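Local coordinates for protein stress response kinase A (Escherichia coli, PDB 1ZYL) that phosphorylates itself and other proteins on serine and threonine as a kinase, probably suppressing the effects of stress linked to accumulation of reactive oxygen species, at residues I154-L159 and L281-A286; L159-T164 and A173-T178; A163-S168 and W296-D301; Y276-L281 and E300-R305. All coordinates share one frame; numbering follows the deposited sequence.

Contact 1: residues I154-L159 and L281-A286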
loop_
_atom_site.group_PDB
_atom_site.type_symbol
_atom_site.label_atom_id
_atom_site.label_comp_id
_atom_site.label_asym_id
_atom_site.label_seq_id
_atom_site.Cartn_x
_atom_site.Cartn_y
_atom_site.Cartn_z
ATOM N N ILE A 154 -1.402 17.633 0.450
ATOM C CA ILE A 154 -1.177 18.752 1.349
ATOM C C ILE A 154 -0.325 18.468 2.583
ATOM O O ILE A 154 0.502 19.299 2.951
ATOM C CB ILE A 154 -2.510 19.409 1.769
ATOM C CG1 ILE A 154 -3.364 18.422 2.555
ATOM C CG2 ILE A 154 -3.264 19.874 0.529
ATOM C CD1 ILE A 154 -4.677 19.011 3.044
ATOM N N GLU A 155 -0.507 17.311 3.218
ATOM C CA GLU A 155 0.287 16.986 4.406
ATOM C C GLU A 155 1.761 16.855 4.034
ATOM O O GLU A 155 2.629 17.468 4.660
ATOM C CB GLU A 155 -0.210 15.699 5.066
ATOM C CG GLU A 155 -1.305 15.923 6.076
ATOM C CD GLU A 155 -1.593 14.680 6.899
ATOM O OE1 GLU A 155 -2.269 13.764 6.384
ATOM O OE2 GLU A 155 -1.130 14.612 8.062
ATOM N N PRO A 156 2.066 16.040 3.018
ATOM C CA PRO A 156 3.462 15.886 2.605
ATOM C C PRO A 156 4.088 17.248 2.267
ATOM O O PRO A 156 5.180 17.570 2.728
ATOM C CB PRO A 156 3.355 14.974 1.395
ATOM C CG PRO A 156 2.227 14.077 1.782
ATOM C CD PRO A 156 1.209 15.050 2.344
ATOM N N ARG A 157 3.396 18.054 1.471
ATOM C CA ARG A 157 3.931 19.354 1.126
ATOM C C ARG A 157 4.283 20.135 2.380
ATOM O O ARG A 157 5.242 20.896 2.382
ATOM C CB ARG A 157 2.933 20.160 0.304
ATOM C CG ARG A 157 3.425 21.570 -0.002
ATOM C CD ARG A 157 4.718 21.534 -0.797
ATOM N NE ARG A 157 5.659 22.581 -0.398
ATOM C CZ ARG A 157 5.411 23.886 -0.454
ATOM N NH1 ARG A 157 6.336 24.750 -0.068
ATOM N NH2 ARG A 157 4.240 24.329 -0.894
ATOM N N LYS A 158 3.502 19.961 3.442
ATOM C CA LYS A 158 3.767 20.663 4.698
ATOM C C LYS A 158 5.058 20.152 5.325
ATOM O O LYS A 158 5.841 20.924 5.865
ATOM C CB LYS A 158 2.621 20.471 5.689
ATOM C CG LYS A 158 1.354 21.194 5.320
ATOM C CD LYS A 158 0.271 20.963 6.364
ATOM C CE LYS A 158 -1.041 21.594 5.937
ATOM N NZ LYS A 158 -0.855 23.025 5.551
ATOM N N LEU A 159 5.270 18.842 5.264
ATOM C CA LEU A 159 6.478 18.266 5.810
ATOM C C LEU A 159 7.639 18.816 4.982
ATOM O O LEU A 159 8.594 19.364 5.522
ATOM C CB LEU A 159 6.428 16.749 5.694
ATOM C CG LEU A 159 7.441 15.958 6.516
ATOM C CD1 LEU A 159 7.245 16.300 7.983
ATOM C CD2 LEU A 159 7.262 14.460 6.288
ATOM N N LEU A 281 8.928 8.103 3.592
ATOM C CA LEU A 281 10.333 7.810 3.892
ATOM C C LEU A 281 10.851 8.793 4.916
ATOM O O LEU A 281 11.403 8.406 5.934
ATOM C CB LEU A 281 11.195 7.926 2.643
ATOM C CG LEU A 281 11.108 6.806 1.615
ATOM C CD1 LEU A 281 11.734 7.283 0.327
ATOM C CD2 LEU A 281 11.803 5.562 2.138
ATOM N N MET A 282 10.671 10.075 4.634
ATOM C CA MET A 282 11.117 11.117 5.541
ATOM C C MET A 282 10.625 10.879 6.970
ATOM O O MET A 282 11.426 10.839 7.894
ATOM C CB MET A 282 10.645 12.487 5.036
ATOM C CG MET A 282 11.158 12.839 3.636
ATOM S SD MET A 282 10.702 14.480 3.016
ATOM C CE MET A 282 12.020 15.416 3.676
ATOM N N ARG A 283 9.320 10.698 7.153
ATOM C CA ARG A 283 8.766 10.502 8.494
ATOM C C ARG A 283 9.355 9.347 9.285
ATOM O O ARG A 283 9.399 9.394 10.510
ATOM C CB ARG A 283 7.248 10.330 8.434
ATOM C CG ARG A 283 6.477 11.616 8.196
ATOM C CD ARG A 283 5.057 11.318 7.746
ATOM N NE ARG A 283 4.385 12.521 7.260
ATOM C CZ ARG A 283 3.303 12.522 6.487
ATOM N NH1 ARG A 283 2.769 13.671 6.101
ATOM N NH2 ARG A 283 2.760 11.377 6.093
ATOM N N ARG A 284 9.818 8.325 8.586
ATOM C CA ARG A 284 10.387 7.144 9.222
ATOM C C ARG A 284 11.914 7.163 9.238
ATOM O O ARG A 284 12.549 6.145 9.477
ATOM C CB ARG A 284 9.904 5.900 8.474
ATOM C CG ARG A 284 8.403 5.749 8.475
ATOM C CD ARG A 284 7.900 4.771 7.418
ATOM N NE ARG A 284 6.545 4.318 7.732
ATOM C CZ ARG A 284 5.480 5.115 7.840
ATOM N NH1 ARG A 284 4.298 4.590 8.145
ATOM N NH2 ARG A 284 5.580 6.427 7.629
ATOM N N TRP A 285 12.504 8.323 9.000
ATOM C CA TRP A 285 13.958 8.436 8.947
ATOM C C TRP A 285 14.713 8.071 10.225
ATOM O O TRP A 285 15.859 7.646 10.152
ATOM C CB TRP A 285 14.355 9.850 8.511
ATOM C CG TRP A 285 15.728 9.943 7.945
ATOM C CD1 TRP A 285 16.750 10.724 8.396
ATOM C CD2 TRP A 285 16.228 9.251 6.801
ATOM N NE1 TRP A 285 17.860 10.564 7.602
ATOM C CE2 TRP A 285 17.566 9.661 6.615
ATOM C CE3 TRP A 285 15.675 8.322 5.913
ATOM C CZ2 TRP A 285 18.357 9.174 5.576
ATOM C CZ3 TRP A 285 16.462 7.839 4.881
ATOM C CH2 TRP A 285 17.788 8.264 4.721
ATOM N N ALA A 286 14.095 8.241 11.389
ATOM C CA ALA A 286 14.771 7.913 12.650
ATOM C C ALA A 286 14.889 6.404 12.854
ATOM O O ALA A 286 15.529 5.939 13.792
ATOM C CB ALA A 286 14.030 8.540 13.826
#
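The guanidinium of Arg283 meets Glu155 at its edge, where CB lies near the plane and 3.7 Å from NH1, while Pro156 N and the methyl CD2 of Leu159 approach it obliquely. The contact packs helix 149-161 against the end of helix 266-283 in the helical C-terminal lobe of a protein-kinase-like fold of the aminoglycoside phosphotransferase type. CG of Arg283 lies anti to its carbonyl carbon, and the chain then runs extended to NE, so a residue at the end of one helix reaches the other. Leu159 has CG anti to its backbone N (chi1 -165°); the two side chains cross obliquely, with Leu159 CD2 3.5 Å from Arg283 CG and 4.1 Å from Met282 CB. A long side chain with an apolar stem and a charged tip suits this partly buried border. Pro156, whose nitrogen makes no bond to the preceding turn, kinks its helix. An alanine in place of Arg283 would remove the stem that Leu159 CD2 rests against and the NH1 near Glu155, and would probably loosen the packing of Leu159. Any attraction to Glu155 is probably one of charge alone: its OE2 stands 4.5 Å from Arg283 NH1, well outside the guanidinium plane.

Contact 2: residues L159-T164 and A173-T178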
loop_
_atom_site.group_PDB
_atom_site.type_symbol
_atom_site.label_atom_id
_atom_site.label_comp_id
_atom_site.label_asym_id
_atom_site.label_seq_id
_atom_site.Cartn_x
_atom_site.Cartn_y
_atom_site.Cartn_z
ATOM N N LEU A 159 5.270 18.842 5.264
ATOM C CA LEU A 159 6.478 18.266 5.810
ATOM C C LEU A 159 7.639 18.816 4.982
ATOM O O LEU A 159 8.594 19.364 5.522
ATOM C CB LEU A 159 6.428 16.749 5.694
ATOM C CG LEU A 159 7.441 15.958 6.516
ATOM C CD1 LEU A 159 7.245 16.300 7.983
ATOM C CD2 LEU A 159 7.262 14.460 6.288
ATOM N N PHE A 160 7.535 18.681 3.664
ATOM C CA PHE A 160 8.564 19.158 2.748
ATOM C C PHE A 160 9.074 20.555 3.106
ATOM O O PHE A 160 10.269 20.838 3.000
ATOM C CB PHE A 160 8.028 19.183 1.307
ATOM C CG PHE A 160 7.694 17.824 0.741
ATOM C CD1 PHE A 160 7.124 17.716 -0.528
ATOM C CD2 PHE A 160 7.940 16.659 1.458
ATOM C CE1 PHE A 160 6.807 16.474 -1.070
ATOM C CE2 PHE A 160 7.624 15.413 0.921
ATOM C CZ PHE A 160 7.056 15.325 -0.346
ATOM N N GLU A 161 8.163 21.428 3.525
ATOM C CA GLU A 161 8.520 22.797 3.872
ATOM C C GLU A 161 9.635 22.863 4.902
ATOM O O GLU A 161 10.708 23.401 4.634
ATOM C CB GLU A 161 7.308 23.533 4.417
ATOM C CG GLU A 161 7.548 25.003 4.646
ATOM C CD GLU A 161 7.583 25.788 3.354
ATOM O OE1 GLU A 161 7.953 26.978 3.389
ATOM O OE2 GLU A 161 7.236 25.217 2.301
ATOM N N ASP A 162 9.367 22.302 6.079
ATOM C CA ASP A 162 10.315 22.285 7.197
ATOM C C ASP A 162 11.148 20.996 7.231
ATOM O O ASP A 162 11.566 20.539 8.304
ATOM C CB ASP A 162 9.526 22.426 8.497
ATOM C CG ASP A 162 8.571 23.608 8.466
ATOM O OD1 ASP A 162 7.447 23.488 9.004
ATOM O OD2 ASP A 162 8.952 24.659 7.902
ATOM N N ALA A 163 11.400 20.444 6.045
ATOM C CA ALA A 163 12.128 19.188 5.857
ATOM C C ALA A 163 13.507 19.001 6.489
ATOM O O ALA A 163 13.713 18.039 7.227
ATOM C CB ALA A 163 12.216 18.873 4.364
ATOM N N THR A 164 14.448 19.893 6.189
ATOM C CA THR A 164 15.813 19.782 6.713
ATOM C C THR A 164 16.605 18.784 5.880
ATOM O O THR A 164 17.780 18.994 5.595
ATOM C CB THR A 164 15.865 19.257 8.178
ATOM O OG1 THR A 164 15.453 20.279 9.090
ATOM C CG2 THR A 164 17.274 18.808 8.525
ATOM N N ALA A 173 13.274 25.159 -5.896
ATOM C CA ALA A 173 12.864 24.587 -7.169
ATOM C C ALA A 173 11.984 23.378 -6.908
ATOM O O ALA A 173 10.943 23.206 -7.542
ATOM C CB ALA A 173 14.085 24.175 -7.972
ATOM N N PHE A 174 12.413 22.545 -5.960
ATOM C CA PHE A 174 11.680 21.338 -5.610
ATOM C C PHE A 174 10.285 21.652 -5.097
ATOM O O PHE A 174 9.304 21.066 -5.553
ATOM C CB PHE A 174 12.453 20.522 -4.567
ATOM C CG PHE A 174 11.629 19.461 -3.909
ATOM C CD1 PHE A 174 10.824 19.768 -2.816
ATOM C CD2 PHE A 174 11.597 18.172 -4.423
ATOM C CE1 PHE A 174 9.999 18.812 -2.254
ATOM C CE2 PHE A 174 10.769 17.202 -3.866
ATOM C CZ PHE A 174 9.969 17.524 -2.782
ATOM N N LEU A 175 10.188 22.568 -4.145
ATOM C CA LEU A 175 8.886 22.917 -3.611
ATOM C C LEU A 175 8.020 23.529 -4.706
ATOM O O LEU A 175 6.800 23.445 -4.657
ATOM C CB LEU A 175 9.028 23.885 -2.431
ATOM C CG LEU A 175 9.772 23.364 -1.193
ATOM C CD1 LEU A 175 9.604 24.341 -0.027
ATOM C CD2 LEU A 175 9.233 22.001 -0.803
ATOM N N LYS A 176 8.655 24.137 -5.700
ATOM C CA LYS A 176 7.925 24.750 -6.804
ATOM C C LYS A 176 7.366 23.641 -7.689
ATOM O O LYS A 176 6.199 23.658 -8.065
ATOM C CB LYS A 176 8.860 25.650 -7.616
ATOM C CG LYS A 176 8.195 26.509 -8.685
ATOM C CD LYS A 176 9.245 27.337 -9.392
ATOM C CE LYS A 176 8.654 28.314 -10.389
ATOM N NZ LYS A 176 8.044 27.639 -11.559
ATOM N N ALA A 177 8.210 22.677 -8.023
ATOM C CA ALA A 177 7.782 21.559 -8.839
ATOM C C ALA A 177 6.662 20.814 -8.114
ATOM O O ALA A 177 5.754 20.285 -8.753
ATOM C CB ALA A 177 8.955 20.621 -9.105
ATOM N N THR A 178 6.717 20.769 -6.784
ATOM C CA THR A 178 5.672 20.082 -6.032
ATOM C C THR A 178 4.339 20.824 -6.138
ATOM O O THR A 178 3.338 20.258 -6.580
ATOM C CB THR A 178 6.057 19.914 -4.546
ATOM O OG1 THR A 178 7.123 18.965 -4.439
ATOM C CG2 THR A 178 4.881 19.406 -3.743
#
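Phe160 gives up more surface here than any other residue, and its ring receives the edge of Phe174 in an offset edge-to-face pair, centroids 5.3 Å apart and planes at 64°. The leading edge atoms are CE1 and CZ of Phe174; CE1 comes 3.5 Å from Phe160 CD1. CG of Phe160 is anti to its carbonyl carbon and that of Phe174 anti to its backbone N, and from these different starts the side chains cross at about a right angle. Leu175, second in buried surface, divides its branches, CD2 meeting Phe160 CB at 3.7 Å and CD1 lying 3.4 Å from Glu161 OE2, a carboxylate paired with Arg157 in a salt bridge. Two successive helices of the helical lobe, 149-161 and 171-188, are thus joined beside their connecting loop, with aromatic rings inside and the branched leucine nearer the surface. A leucine replacing Phe160 would take away the aromatic face that Phe174 addresses and would probably weaken this junction. Thr178 OG1 lies 3.5 Å above one face of the Phe174 ring, toward its rim. That hydroxyl bonds to Phe174 O, 3.2 Å away, approaching from above the carbonyl plane; the same oxygen also accepts from Thr178 N.

Contact 3: residues A163-S168 and W296-D301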
loop_
_atom_site.group_PDB
_atom_site.type_symbol
_atom_site.label_atom_id
_atom_site.label_comp_id
_atom_site.label_asym_id
_atom_site.label_seq_id
_atom_site.Cartn_x
_atom_site.Cartn_y
_atom_site.Cartn_z
ATOM N N ALA A 163 11.400 20.444 6.045
ATOM C CA ALA A 163 12.128 19.188 5.857
ATOM C C ALA A 163 13.507 19.001 6.489
ATOM O O ALA A 163 13.713 18.039 7.227
ATOM C CB ALA A 163 12.216 18.873 4.364
ATOM N N THR A 164 14.448 19.893 6.189
ATOM C CA THR A 164 15.813 19.782 6.713
ATOM C C THR A 164 16.605 18.784 5.880
ATOM O O THR A 164 17.780 18.994 5.595
ATOM C CB THR A 164 15.865 19.257 8.178
ATOM O OG1 THR A 164 15.453 20.279 9.090
ATOM C CG2 THR A 164 17.274 18.808 8.525
ATOM N N LEU A 165 15.945 17.694 5.500
ATOM C CA LEU A 165 16.572 16.628 4.732
ATOM C C LEU A 165 16.701 16.924 3.239
ATOM O O LEU A 165 17.317 16.162 2.495
ATOM C CB LEU A 165 15.787 15.340 4.947
ATOM C CG LEU A 165 16.596 14.051 4.945
ATOM C CD1 LEU A 165 17.758 14.187 5.908
ATOM C CD2 LEU A 165 15.707 12.901 5.349
ATOM N N ILE A 166 16.112 18.030 2.803
ATOM C CA ILE A 166 16.169 18.442 1.410
ATOM C C ILE A 166 17.293 19.465 1.285
ATOM O O ILE A 166 17.274 20.485 1.960
ATOM C CB ILE A 166 14.839 19.124 0.979
ATOM C CG1 ILE A 166 13.680 18.114 1.016
ATOM C CG2 ILE A 166 14.986 19.734 -0.406
ATOM C CD1 ILE A 166 12.289 18.739 0.862
ATOM N N PRO A 167 18.304 19.194 0.447
ATOM C CA PRO A 167 19.416 20.137 0.269
ATOM C C PRO A 167 18.939 21.584 0.105
ATOM O O PRO A 167 18.111 21.886 -0.759
ATOM C CB PRO A 167 20.102 19.615 -0.988
ATOM C CG PRO A 167 19.999 18.140 -0.811
ATOM C CD PRO A 167 18.565 17.939 -0.281
ATOM N N SER A 168 19.460 22.476 0.939
ATOM C CA SER A 168 19.075 23.883 0.885
ATOM C C SER A 168 19.349 24.501 -0.485
ATOM O O SER A 168 20.336 24.155 -1.140
ATOM C CB SER A 168 19.840 24.666 1.950
ATOM O OG SER A 168 21.244 24.539 1.754
ATOM N N TRP A 296 20.708 7.396 -0.357
ATOM C CA TRP A 296 20.672 8.513 -1.297
ATOM C C TRP A 296 19.730 9.636 -0.888
ATOM O O TRP A 296 19.954 10.793 -1.234
ATOM C CB TRP A 296 20.282 8.018 -2.698
ATOM C CG TRP A 296 19.666 6.653 -2.690
ATOM C CD1 TRP A 296 20.323 5.454 -2.674
ATOM C CD2 TRP A 296 18.273 6.345 -2.632
ATOM N NE1 TRP A 296 19.422 4.420 -2.607
ATOM C CE2 TRP A 296 18.156 4.940 -2.578
ATOM C CE3 TRP A 296 17.109 7.122 -2.620
ATOM C CZ2 TRP A 296 16.921 4.295 -2.510
ATOM C CZ3 TRP A 296 15.874 6.476 -2.555
ATOM C CH2 TRP A 296 15.793 5.078 -2.500
ATOM N N LEU A 297 18.681 9.293 -0.152
ATOM C CA LEU A 297 17.697 10.277 0.278
ATOM C C LEU A 297 18.360 11.578 0.717
ATOM O O LEU A 297 17.722 12.623 0.744
ATOM C CB LEU A 297 16.854 9.710 1.425
ATOM C CG LEU A 297 15.354 10.030 1.449
ATOM C CD1 LEU A 297 15.131 11.519 1.573
ATOM C CD2 LEU A 297 14.705 9.505 0.180
ATOM N N THR A 298 19.646 11.520 1.040
ATOM C CA THR A 298 20.360 12.702 1.495
ATOM C C THR A 298 21.056 13.557 0.433
ATOM O O THR A 298 21.187 14.766 0.616
ATOM C CB THR A 298 21.381 12.311 2.592
ATOM O OG1 THR A 298 20.872 12.726 3.863
ATOM C CG2 THR A 298 22.749 12.951 2.348
ATOM N N GLY A 299 21.498 12.947 -0.665
ATOM C CA GLY A 299 22.192 13.699 -1.702
ATOM C C GLY A 299 21.320 14.575 -2.588
ATOM O O GLY A 299 20.097 14.490 -2.536
ATOM N N GLU A 300 21.949 15.420 -3.406
ATOM C CA GLU A 300 21.210 16.301 -4.310
ATOM C C GLU A 300 20.674 15.522 -5.489
ATOM O O GLU A 300 19.502 15.642 -5.830
ATOM C CB GLU A 300 22.092 17.390 -4.891
ATOM C CG GLU A 300 22.959 18.121 -3.932
ATOM C CD GLU A 300 23.782 19.150 -4.658
ATOM O OE1 GLU A 300 23.314 20.308 -4.775
ATOM O OE2 GLU A 300 24.882 18.787 -5.140
ATOM N N ASP A 301 21.550 14.754 -6.133
ATOM C CA ASP A 301 21.163 13.957 -7.295
ATOM C C ASP A 301 19.731 13.484 -7.142
ATOM O O ASP A 301 18.898 13.680 -8.022
ATOM C CB ASP A 301 22.074 12.731 -7.455
ATOM C CG ASP A 301 23.491 13.095 -7.867
ATOM O OD1 ASP A 301 24.187 13.763 -7.074
ATOM O OD2 ASP A 301 23.912 12.709 -8.982
#
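Leu165 sets its branched end across two neighbouring side chains, meeting both Leu297 and Thr298 at about a right angle. Its two methyls part company to do so: CD2 comes 4.1 Å from Leu297 CD1 on the buried side, and CD1 lies 4.0 Å from Thr298 OG1 on the exposed side. Leucine suits the first neighbour by its greasy branches, while a threonine, part methyl and part hydroxyl, suits a position at the surface. Pro167 behaves differently. Its CB points toward the other segment, and the far corner of the ring, CG, is set against main chain more than side chain: it is 3.9 Å from Thr298 O, 4.0 Å from Gly299 O and 4.1 Å from Glu300 CA. The contact thereby seats the irregular loop between helices 149-161 and 171-188 on the turn that leads into helix 300-316, near the surface of the helical lobe of this kinase-like fold. That turn begins with the end of a 3-10 segment, and Gly299 N, just after it, bonds back to Trp296 O at 2.7 Å. Proline fits such a loop, since its ring fixes phi (-45°) and it has no N-H in need of an acceptor. Between the two anchors Ile166 points its CB away from the turn, and its side chain packs instead on Met282, Phe174 and Trp303, while Leu297 also packs on Leu281 and Trp285.

Contact 4: residues Y276-L281 and E300-R305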
loop_
_atom_site.group_PDB
_atom_site.type_symbol
_atom_site.label_atom_id
_atom_site.label_comp_id
_atom_site.label_asym_id
_atom_site.label_seq_id
_atom_site.Cartn_x
_atom_site.Cartn_y
_atom_site.Cartn_z
ATOM N N TYR A 276 3.421 11.285 -1.772
ATOM C CA TYR A 276 3.254 10.762 -0.425
ATOM C C TYR A 276 4.464 9.931 -0.009
ATOM O O TYR A 276 4.937 10.027 1.126
ATOM C CB TYR A 276 1.985 9.901 -0.309
ATOM C CG TYR A 276 1.791 9.307 1.079
ATOM C CD1 TYR A 276 1.439 10.113 2.165
ATOM C CD2 TYR A 276 2.023 7.953 1.316
ATOM C CE1 TYR A 276 1.329 9.585 3.457
ATOM C CE2 TYR A 276 1.915 7.413 2.598
ATOM C CZ TYR A 276 1.570 8.233 3.665
ATOM O OH TYR A 276 1.473 7.695 4.936
ATOM N N TYR A 277 4.958 9.117 -0.936
ATOM C CA TYR A 277 6.103 8.248 -0.676
ATOM C C TYR A 277 7.347 8.985 -0.169
ATOM O O TYR A 277 8.186 8.411 0.531
ATOM C CB TYR A 277 6.430 7.455 -1.945
ATOM C CG TYR A 277 7.699 6.653 -1.877
ATOM C CD1 TYR A 277 8.917 7.219 -2.229
ATOM C CD2 TYR A 277 7.685 5.319 -1.476
ATOM C CE1 TYR A 277 10.100 6.482 -2.189
ATOM C CE2 TYR A 277 8.869 4.561 -1.429
ATOM C CZ TYR A 277 10.073 5.155 -1.790
ATOM O OH TYR A 277 11.244 4.431 -1.764
ATOM N N LEU A 278 7.465 10.257 -0.520
ATOM C CA LEU A 278 8.612 11.026 -0.081
ATOM C C LEU A 278 8.452 11.377 1.383
ATOM O O LEU A 278 9.420 11.350 2.135
ATOM C CB LEU A 278 8.772 12.295 -0.925
ATOM C CG LEU A 278 9.856 12.277 -2.009
ATOM C CD1 LEU A 278 9.617 11.157 -2.992
ATOM C CD2 LEU A 278 9.864 13.605 -2.722
ATOM N N ALA A 279 7.231 11.705 1.795
ATOM C CA ALA A 279 6.979 12.044 3.192
ATOM C C ALA A 279 7.064 10.764 4.025
ATOM O O ALA A 279 7.570 10.755 5.150
ATOM C CB ALA A 279 5.601 12.686 3.342
ATOM N N TRP A 280 6.565 9.680 3.446
ATOM C CA TRP A 280 6.567 8.382 4.100
ATOM C C TRP A 280 7.984 8.036 4.527
ATOM O O TRP A 280 8.212 7.708 5.681
ATOM C CB TRP A 280 6.026 7.323 3.139
ATOM C CG TRP A 280 5.950 5.962 3.710
ATOM C CD1 TRP A 280 4.976 5.466 4.517
ATOM C CD2 TRP A 280 6.878 4.899 3.495
ATOM N NE1 TRP A 280 5.231 4.147 4.819
ATOM C CE2 TRP A 280 6.396 3.774 4.203
ATOM C CE3 TRP A 280 8.070 4.782 2.773
ATOM C CZ2 TRP A 280 7.070 2.541 4.206
ATOM C CZ3 TRP A 280 8.740 3.554 2.774
ATOM C CH2 TRP A 280 8.235 2.451 3.487
ATOM N N LEU A 281 8.928 8.103 3.592
ATOM C CA LEU A 281 10.333 7.810 3.892
ATOM C C LEU A 281 10.851 8.793 4.916
ATOM O O LEU A 281 11.403 8.406 5.934
ATOM C CB LEU A 281 11.195 7.926 2.643
ATOM C CG LEU A 281 11.108 6.806 1.615
ATOM C CD1 LEU A 281 11.734 7.283 0.327
ATOM C CD2 LEU A 281 11.803 5.562 2.138
ATOM N N GLU A 300 21.949 15.420 -3.406
ATOM C CA GLU A 300 21.210 16.301 -4.310
ATOM C C GLU A 300 20.674 15.522 -5.489
ATOM O O GLU A 300 19.502 15.642 -5.830
ATOM C CB GLU A 300 22.092 17.390 -4.891
ATOM C CG GLU A 300 22.959 18.121 -3.932
ATOM C CD GLU A 300 23.782 19.150 -4.658
ATOM O OE1 GLU A 300 23.314 20.308 -4.775
ATOM O OE2 GLU A 300 24.882 18.787 -5.140
ATOM N N ASP A 301 21.550 14.754 -6.133
ATOM C CA ASP A 301 21.163 13.957 -7.295
ATOM C C ASP A 301 19.731 13.484 -7.142
ATOM O O ASP A 301 18.898 13.680 -8.022
ATOM C CB ASP A 301 22.074 12.731 -7.455
ATOM C CG ASP A 301 23.491 13.095 -7.867
ATOM O OD1 ASP A 301 24.187 13.763 -7.074
ATOM O OD2 ASP A 301 23.912 12.709 -8.982
ATOM N N TYR A 302 19.456 12.873 -6.000
ATOM C CA TYR A 302 18.136 12.355 -5.709
ATOM C C TYR A 302 17.050 13.423 -5.722
ATOM O O TYR A 302 15.985 13.211 -6.292
ATOM C CB TYR A 302 18.160 11.638 -4.364
ATOM C CG TYR A 302 16.832 11.067 -3.957
ATOM C CD1 TYR A 302 16.020 11.730 -3.046
ATOM C CD2 TYR A 302 16.368 9.876 -4.515
ATOM C CE1 TYR A 302 14.776 11.223 -2.700
ATOM C CE2 TYR A 302 15.126 9.361 -4.179
ATOM C CZ TYR A 302 14.333 10.039 -3.271
ATOM O OH TYR A 302 13.091 9.547 -2.946
ATOM N N TRP A 303 17.306 14.568 -5.099
ATOM C CA TRP A 303 16.304 15.631 -5.077
ATOM C C TRP A 303 16.207 16.390 -6.384
ATOM O O TRP A 303 15.262 17.138 -6.597
ATOM C CB TRP A 303 16.540 16.598 -3.912
ATOM C CG TRP A 303 16.270 15.936 -2.618
ATOM C CD1 TRP A 303 17.173 15.307 -1.821
ATOM C CD2 TRP A 303 14.984 15.689 -2.038
ATOM N NE1 TRP A 303 16.535 14.674 -0.783
ATOM C CE2 TRP A 303 15.190 14.891 -0.892
ATOM C CE3 TRP A 303 13.676 16.060 -2.378
ATOM C CZ2 TRP A 303 14.140 14.455 -0.084
ATOM C CZ3 TRP A 303 12.629 15.626 -1.570
ATOM C CH2 TRP A 303 12.870 14.831 -0.437
ATOM N N LEU A 304 17.181 16.203 -7.264
ATOM C CA LEU A 304 17.130 16.855 -8.561
ATOM C C LEU A 304 16.283 15.973 -9.452
ATOM O O LEU A 304 15.418 16.464 -10.166
ATOM C CB LEU A 304 18.518 17.001 -9.166
ATOM C CG LEU A 304 19.425 18.006 -8.468
ATOM C CD1 LEU A 304 20.721 18.106 -9.233
ATOM C CD2 LEU A 304 18.744 19.348 -8.389
ATOM N N ARG A 305 16.533 14.665 -9.394
ATOM C CA ARG A 305 15.785 13.698 -10.193
ATOM C C ARG A 305 14.318 13.745 -9.813
ATOM O O ARG A 305 13.443 13.663 -10.669
ATOM C CB ARG A 305 16.290 12.268 -9.963
ATOM C CG ARG A 305 17.733 12.012 -10.346
ATOM C CD ARG A 305 17.966 10.523 -10.600
ATOM N NE ARG A 305 19.330 10.100 -10.284
ATOM C CZ ARG A 305 19.814 9.990 -9.046
ATOM N NH1 ARG A 305 21.067 9.597 -8.856
ATOM N NH2 ARG A 305 19.046 10.265 -7.995
#
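Leu278 stands at the centre of this buried packing, its two methyls reaching tip to tip toward two aromatic side chains. CD2 comes 3.6 Å from Trp303 CZ3, oblique to the indole, and CD1 lies 3.8 Å from Tyr302 OH. Here segments 276-281 and 300-305, of helices 266-283 and 300-316 in the kinase-like helical lobe, run nearly antiparallel (154°), with a closest axis approach of 13.7 Å. At this separation large aromatic side chains suit the place, since they carry the contact most of the way to Leu278. The tip of Tyr302 comes in among three residues of the facing helix, for besides Leu278 its OH approaches Leu281 CD1 at 4.2 Å and CE1 at the edge of the Tyr277 ring. The two aromatic residues also meet each other: Tyr302 CD1 sits 3.7 Å above one face of the Trp303 indole, toward the rim. One shell out, Phe174 makes an edge-to-face pair with Trp303, while Phe160 and Phe310 pack on Leu278. The Tyr277 side chain is about 9 Å from that of Asp201, the probable proton acceptor, so this edge of the packing lies near the probable active site. The indole is probably helped into place at its polar end, where Trp303 NE1 donates a hydrogen bond to Leu297 O.

Contacts 2 and 4 are buried and mainly aromatic and aliphatic, contact 1 is partly buried and mixes apolar packing with distant charges, and contact 3 is a surface seam of loop against turn. Helix 149-161 serves contacts 1 and 2, helix 266-283 contacts 1 and 4, and helix 300-316 contacts 3 and 4, so the four contacts knit one side of the helical lobe. They adjoin: Met282 touches Phe160 and Ala163, and the Phe160 ring reaches Leu278 CB and the Ala279 backbone, so contacts 1, 2 and 4 are continuous. Contact 2 joins neighbours in sequence, whereas contacts 1 and 3 bring together segments more than 120 residues apart.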